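Local coordinates for amidohydrolase 3 domain-containing protein (Pyrococcus furiosus, PDB 3ICJ) that probably hydrolyses carbon-nitrogen bonds other than peptide bonds, as a zinc-binding member of the amidohydrolase family, at residues Ala374-Ile385 against Trp416-Thr427. Sequence-based numbering, arbitrary orientation.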
loop_
_atom_site.group_PDB
_atom_site.type_symbol
_atom_site.label_atom_id
_atom_site.label_comp_id
_atom_site.label_asym_id
_atom_site.label_seq_id
_atom_site.Cartn_x
_atom_site.Cartn_y
_atom_site.Cartn_z
ATOM N N ALA A 374 5.802 4.058 10.679
ATOM C CA ALA A 374 6.140 4.432 12.063
ATOM C C ALA A 374 6.422 3.188 12.922
ATOM O O ALA A 374 5.874 3.045 14.022
ATOM C CB ALA A 374 5.010 5.290 12.682
ATOM N N SER A 375 7.257 2.290 12.401
ATOM C CA SER A 375 7.419 0.936 12.945
ATOM C C SER A 375 7.969 0.928 14.359
ATOM O O SER A 375 7.485 0.180 15.214
ATOM C CB SER A 375 8.309 0.096 12.027
ATOM O OG SER A 375 7.805 0.123 10.704
ATOM N N LEU A 376 8.983 1.757 14.609
ATOM C CA LEU A 376 9.471 1.970 15.983
ATOM C C LEU A 376 9.179 3.375 16.500
ATOM O O LEU A 376 9.695 4.363 15.972
ATOM C CB LEU A 376 10.971 1.683 16.076
ATOM C CG LEU A 376 11.409 0.358 15.429
ATOM C CD1 LEU A 376 12.922 0.254 15.366
ATOM C CD2 LEU A 376 10.829 -0.820 16.184
ATOM N N VAL A 377 8.341 3.460 17.533
ATOM C CA VAL A 377 8.035 4.741 18.170
ATOM C C VAL A 377 8.361 4.657 19.657
ATOM O O VAL A 377 7.834 3.800 20.386
ATOM C CB VAL A 377 6.552 5.163 17.969
ATOM C CG1 VAL A 377 6.284 6.490 18.674
ATOM C CG2 VAL A 377 6.201 5.258 16.483
ATOM N N ARG A 378 9.252 5.534 20.096
ATOM C CA ARG A 378 9.630 5.600 21.506
ATOM C C ARG A 378 8.551 6.329 22.325
ATOM O O ARG A 378 7.814 7.172 21.786
ATOM C CB ARG A 378 10.980 6.309 21.668
ATOM C CG ARG A 378 12.104 5.770 20.774
ATOM C CD ARG A 378 13.458 6.462 21.048
ATOM N NE ARG A 378 13.394 7.929 21.085
ATOM C CZ ARG A 378 13.797 8.729 20.102
ATOM N NH1 ARG A 378 13.679 10.037 20.239
ATOM N NH2 ARG A 378 14.307 8.228 18.965
ATOM N N ASP A 379 8.472 6.001 23.622
ATOM C CA ASP A 379 7.623 6.711 24.587
ATOM C C ASP A 379 7.797 8.229 24.518
ATOM O O ASP A 379 6.812 8.972 24.502
ATOM C CB ASP A 379 7.907 6.235 26.016
ATOM C CG ASP A 379 7.231 4.908 26.345
ATOM O OD1 ASP A 379 6.650 4.267 25.438
ATOM O OD2 ASP A 379 7.280 4.502 27.519
ATOM N N ASP A 380 9.046 8.678 24.421
ATOM C CA ASP A 380 9.336 10.109 24.360
ATOM C C ASP A 380 8.914 10.787 23.046
ATOM O O ASP A 380 8.884 12.013 22.971
ATOM C CB ASP A 380 10.811 10.396 24.711
ATOM C CG ASP A 380 11.801 9.849 23.672
ATOM O OD1 ASP A 380 11.772 10.282 22.507
ATOM O OD2 ASP A 380 12.651 9.017 24.032
ATOM N N GLN A 381 8.584 10.001 22.019
ATOM C CA GLN A 381 8.142 10.577 20.749
ATOM C C GLN A 381 6.635 10.781 20.695
ATOM O O GLN A 381 6.142 11.545 19.859
ATOM C CB GLN A 381 8.586 9.692 19.572
ATOM C CG GLN A 381 10.096 9.702 19.320
ATOM C CD GLN A 381 10.513 8.658 18.298
ATOM O OE1 GLN A 381 10.029 7.529 18.322
ATOM N NE2 GLN A 381 11.374 9.045 17.373
ATOM N N LEU A 382 5.916 10.094 21.584
ATOM C CA LEU A 382 4.447 10.106 21.617
ATOM C C LEU A 382 3.829 11.494 21.786
ATOM O O LEU A 382 2.905 11.845 21.058
ATOM C CB LEU A 382 3.920 9.183 22.721
ATOM C CG LEU A 382 4.275 7.701 22.633
ATOM C CD1 LEU A 382 3.725 6.957 23.849
ATOM C CD2 LEU A 382 3.732 7.087 21.338
ATOM N N GLU A 383 4.347 12.278 22.733
ATOM C CA GLU A 383 3.872 13.650 22.924
ATOM C C GLU A 383 4.001 14.514 21.676
ATOM O O GLU A 383 3.104 15.300 21.398
ATOM C CB GLU A 383 4.563 14.339 24.113
ATOM C CG GLU A 383 3.953 13.989 25.483
ATOM C CD GLU A 383 2.421 14.124 25.537
ATOM O OE1 GLU A 383 1.882 15.185 25.145
ATOM O OE2 GLU A 383 1.757 13.161 25.983
ATOM N N ARG A 384 5.103 14.361 20.934
ATOM C CA ARG A 384 5.344 15.142 19.719
ATOM C C ARG A 384 4.350 14.777 18.623
ATOM O O ARG A 384 3.897 15.651 17.896
ATOM C CB ARG A 384 6.755 14.912 19.172
ATOM C CG ARG A 384 7.883 15.448 20.027
ATOM C CD ARG A 384 9.199 15.290 19.289
ATOM N NE ARG A 384 9.392 16.342 18.290
ATOM C CZ ARG A 384 10.320 16.309 17.338
ATOM N NH1 ARG A 384 10.445 17.325 16.496
ATOM N NH2 ARG A 384 11.129 15.261 17.228
ATOM N N ILE A 385 4.034 13.485 18.516
ATOM C CA ILE A 385 3.094 12.962 17.518
ATOM C C ILE A 385 1.685 13.470 17.799
ATOM O O ILE A 385 1.009 13.954 16.894
ATOM C CB ILE A 385 3.166 11.403 17.452
ATOM C CG1 ILE A 385 4.515 10.965 16.868
ATOM C CG2 ILE A 385 2.028 10.798 16.609
ATOM C CD1 ILE A 385 4.831 9.487 17.045
ATOM N N TRP A 416 9.000 -0.788 21.315
ATOM C CA TRP A 416 8.639 0.343 20.459
ATOM C C TRP A 416 7.854 -0.077 19.217
ATOM O O TRP A 416 7.294 0.769 18.518
ATOM C CB TRP A 416 9.907 1.088 20.009
ATOM C CG TRP A 416 10.777 1.645 21.141
ATOM C CD1 TRP A 416 10.407 1.874 22.442
ATOM C CD2 TRP A 416 12.148 2.078 21.034
ATOM N NE1 TRP A 416 11.469 2.395 23.153
ATOM C CE2 TRP A 416 12.544 2.541 22.311
ATOM C CE3 TRP A 416 13.077 2.126 19.975
ATOM C CZ2 TRP A 416 13.836 3.040 22.571
ATOM C CZ3 TRP A 416 14.369 2.627 20.233
ATOM C CH2 TRP A 416 14.731 3.069 21.527
ATOM N N ALA A 417 7.813 -1.376 18.938
ATOM C CA ALA A 417 7.364 -1.850 17.631
ATOM C C ALA A 417 5.857 -2.002 17.477
ATOM O O ALA A 417 5.210 -2.625 18.321
ATOM C CB ALA A 417 8.056 -3.165 17.271
ATOM N N TYR A 418 5.330 -1.464 16.368
ATOM C CA TYR A 418 3.936 -1.684 15.923
ATOM C C TYR A 418 2.917 -1.430 17.025
ATOM O O TYR A 418 2.070 -2.284 17.366
ATOM C CB TYR A 418 3.759 -3.073 15.269
ATOM C CG TYR A 418 4.769 -3.350 14.171
ATOM C CD1 TYR A 418 4.956 -2.442 13.114
ATOM C CD2 TYR A 418 5.548 -4.508 14.189
ATOM C CE1 TYR A 418 5.904 -2.692 12.104
ATOM C CE2 TYR A 418 6.490 -4.771 13.175
ATOM C CZ TYR A 418 6.662 -3.855 12.140
ATOM O OH TYR A 418 7.590 -4.107 11.136
ATOM N N ARG A 419 3.019 -0.221 17.569
ATOM C CA ARG A 419 2.246 0.193 18.733
ATOM C C ARG A 419 0.862 0.695 18.311
ATOM O O ARG A 419 0.522 1.860 18.519
ATOM C CB ARG A 419 3.024 1.283 19.479
ATOM C CG ARG A 419 4.352 0.791 20.017
ATOM C CD ARG A 419 5.077 1.876 20.828
ATOM N NE ARG A 419 4.456 2.140 22.127
ATOM C CZ ARG A 419 4.991 2.944 23.042
ATOM N NH1 ARG A 419 6.142 3.570 22.788
ATOM N NH2 ARG A 419 4.384 3.140 24.207
ATOM N N LEU A 420 0.072 -0.204 17.719
ATOM C CA LEU A 420 -1.185 0.136 17.070
ATOM C C LEU A 420 -2.165 0.796 18.021
ATOM O O LEU A 420 -2.761 1.820 17.685
ATOM C CB LEU A 420 -1.828 -1.114 16.435
ATOM C CG LEU A 420 -0.943 -1.938 15.488
ATOM C CD1 LEU A 420 -1.738 -3.068 14.841
ATOM C CD2 LEU A 420 -0.314 -1.075 14.419
ATOM N N LYS A 421 -2.322 0.212 19.209
ATOM C CA LYS A 421 -3.278 0.729 20.186
ATOM C C LYS A 421 -2.853 2.124 20.681
ATOM O O LYS A 421 -3.670 3.045 20.728
ATOM C CB LYS A 421 -3.450 -0.269 21.341
ATOM C CG LYS A 421 -4.230 0.252 22.550
ATOM C CD LYS A 421 -5.686 0.484 22.199
ATOM C CE LYS A 421 -6.527 0.735 23.440
ATOM N NZ LYS A 421 -7.680 1.606 23.099
ATOM N N THR A 422 -1.575 2.272 21.012
ATOM C CA THR A 422 -1.047 3.535 21.515
ATOM C C THR A 422 -1.142 4.637 20.460
ATOM O O THR A 422 -1.707 5.699 20.724
ATOM C CB THR A 422 0.398 3.378 22.010
ATOM O OG1 THR A 422 0.412 2.448 23.085
ATOM C CG2 THR A 422 0.976 4.706 22.529
ATOM N N LEU A 423 -0.619 4.374 19.264
ATOM C CA LEU A 423 -0.700 5.345 18.182
ATOM C C LEU A 423 -2.129 5.780 17.817
ATOM O O LEU A 423 -2.392 6.970 17.636
ATOM C CB LEU A 423 0.078 4.861 16.946
ATOM C CG LEU A 423 1.588 4.612 17.085
ATOM C CD1 LEU A 423 2.107 3.954 15.811
ATOM C CD2 LEU A 423 2.368 5.887 17.403
ATOM N N SER A 424 -3.060 4.831 17.760
ATOM C CA SER A 424 -4.447 5.153 17.438
ATOM C C SER A 424 -5.163 5.967 18.536
ATOM O O SER A 424 -6.095 6.714 18.243
ATOM C CB SER A 424 -5.226 3.884 17.102
ATOM O OG SER A 424 -5.318 3.062 18.250
ATOM N N SER A 425 -4.695 5.866 19.782
ATOM C CA SER A 425 -5.261 6.655 20.875
ATOM C C SER A 425 -4.728 8.102 20.966
ATOM O O SER A 425 -5.324 8.933 21.649
ATOM C CB SER A 425 -5.046 5.933 22.210
ATOM O OG SER A 425 -3.682 6.035 22.602
ATOM N N ILE A 426 -3.615 8.410 20.296
ATOM C CA ILE A 426 -3.041 9.771 20.387
ATOM C C ILE A 426 -3.136 10.603 19.101
ATOM O O ILE A 426 -2.932 11.819 19.141
ATOM C CB ILE A 426 -1.561 9.786 20.883
ATOM C CG1 ILE A 426 -0.638 9.126 19.842
ATOM C CG2 ILE A 426 -1.449 9.191 22.318
ATOM C CD1 ILE A 426 0.853 9.303 20.067
ATOM N N THR A 427 -3.410 9.958 17.962
ATOM C CA THR A 427 -3.497 10.675 16.696
ATOM C C THR A 427 -4.399 9.912 15.719
ATOM O O THR A 427 -4.917 8.834 16.057
ATOM C CB THR A 427 -2.079 10.898 16.076
ATOM O OG1 THR A 427 -2.169 11.804 14.970
ATOM C CG2 THR A 427 -1.450 9.579 15.614
HETATM O O HOH W 1 5.216 1.721 16.713
HETATM O O HOH W 2 8.648 -2.150 9.481
HETATM O O HOH W 3 10.436 4.261 25.199
#
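OD1 of D379 is gripped by both terminal nitrogens of R419, NH1 and NH2, each 2.8 Å away and nearly along its C-O axis. Because both converge on one oxygen, each hydrogen bond is bent, with an N-H...O angle near 137°. NH1 also donates to V377 O at 2.9 Å, in the guanidinium plane; arginine suits this place because one flat, charged group serves carboxylate and backbone carbonyl together. A leucine here would probably strand D379 without its countercharge and V377 O without this donor. R378 lays CG, anti to its carbonyl carbon (chi1 -51°), over one face of the six-membered ring of W416, a CH-pi contact 3.5 Å from the centroid; its charged end reaches D380 and D352. A single beta bridge, L376 with A417, uses Y418 N to S375 O (2.9 Å) and V377 N to W416 O, near zinc ligand H373. Branched aliphatics suit the apolar seam: L382 crosses I426, V377 meets L423 tip to tip, and T422 adds its CG2 methyl while OG1 bonds E459. The axes of 379-385 and 420-426 approach to 10.3 Å, 26° apart, with A374, I385 and L423 against parallel-sheet strand 391-394, consistent with an amidohydrolase beta/alpha barrel.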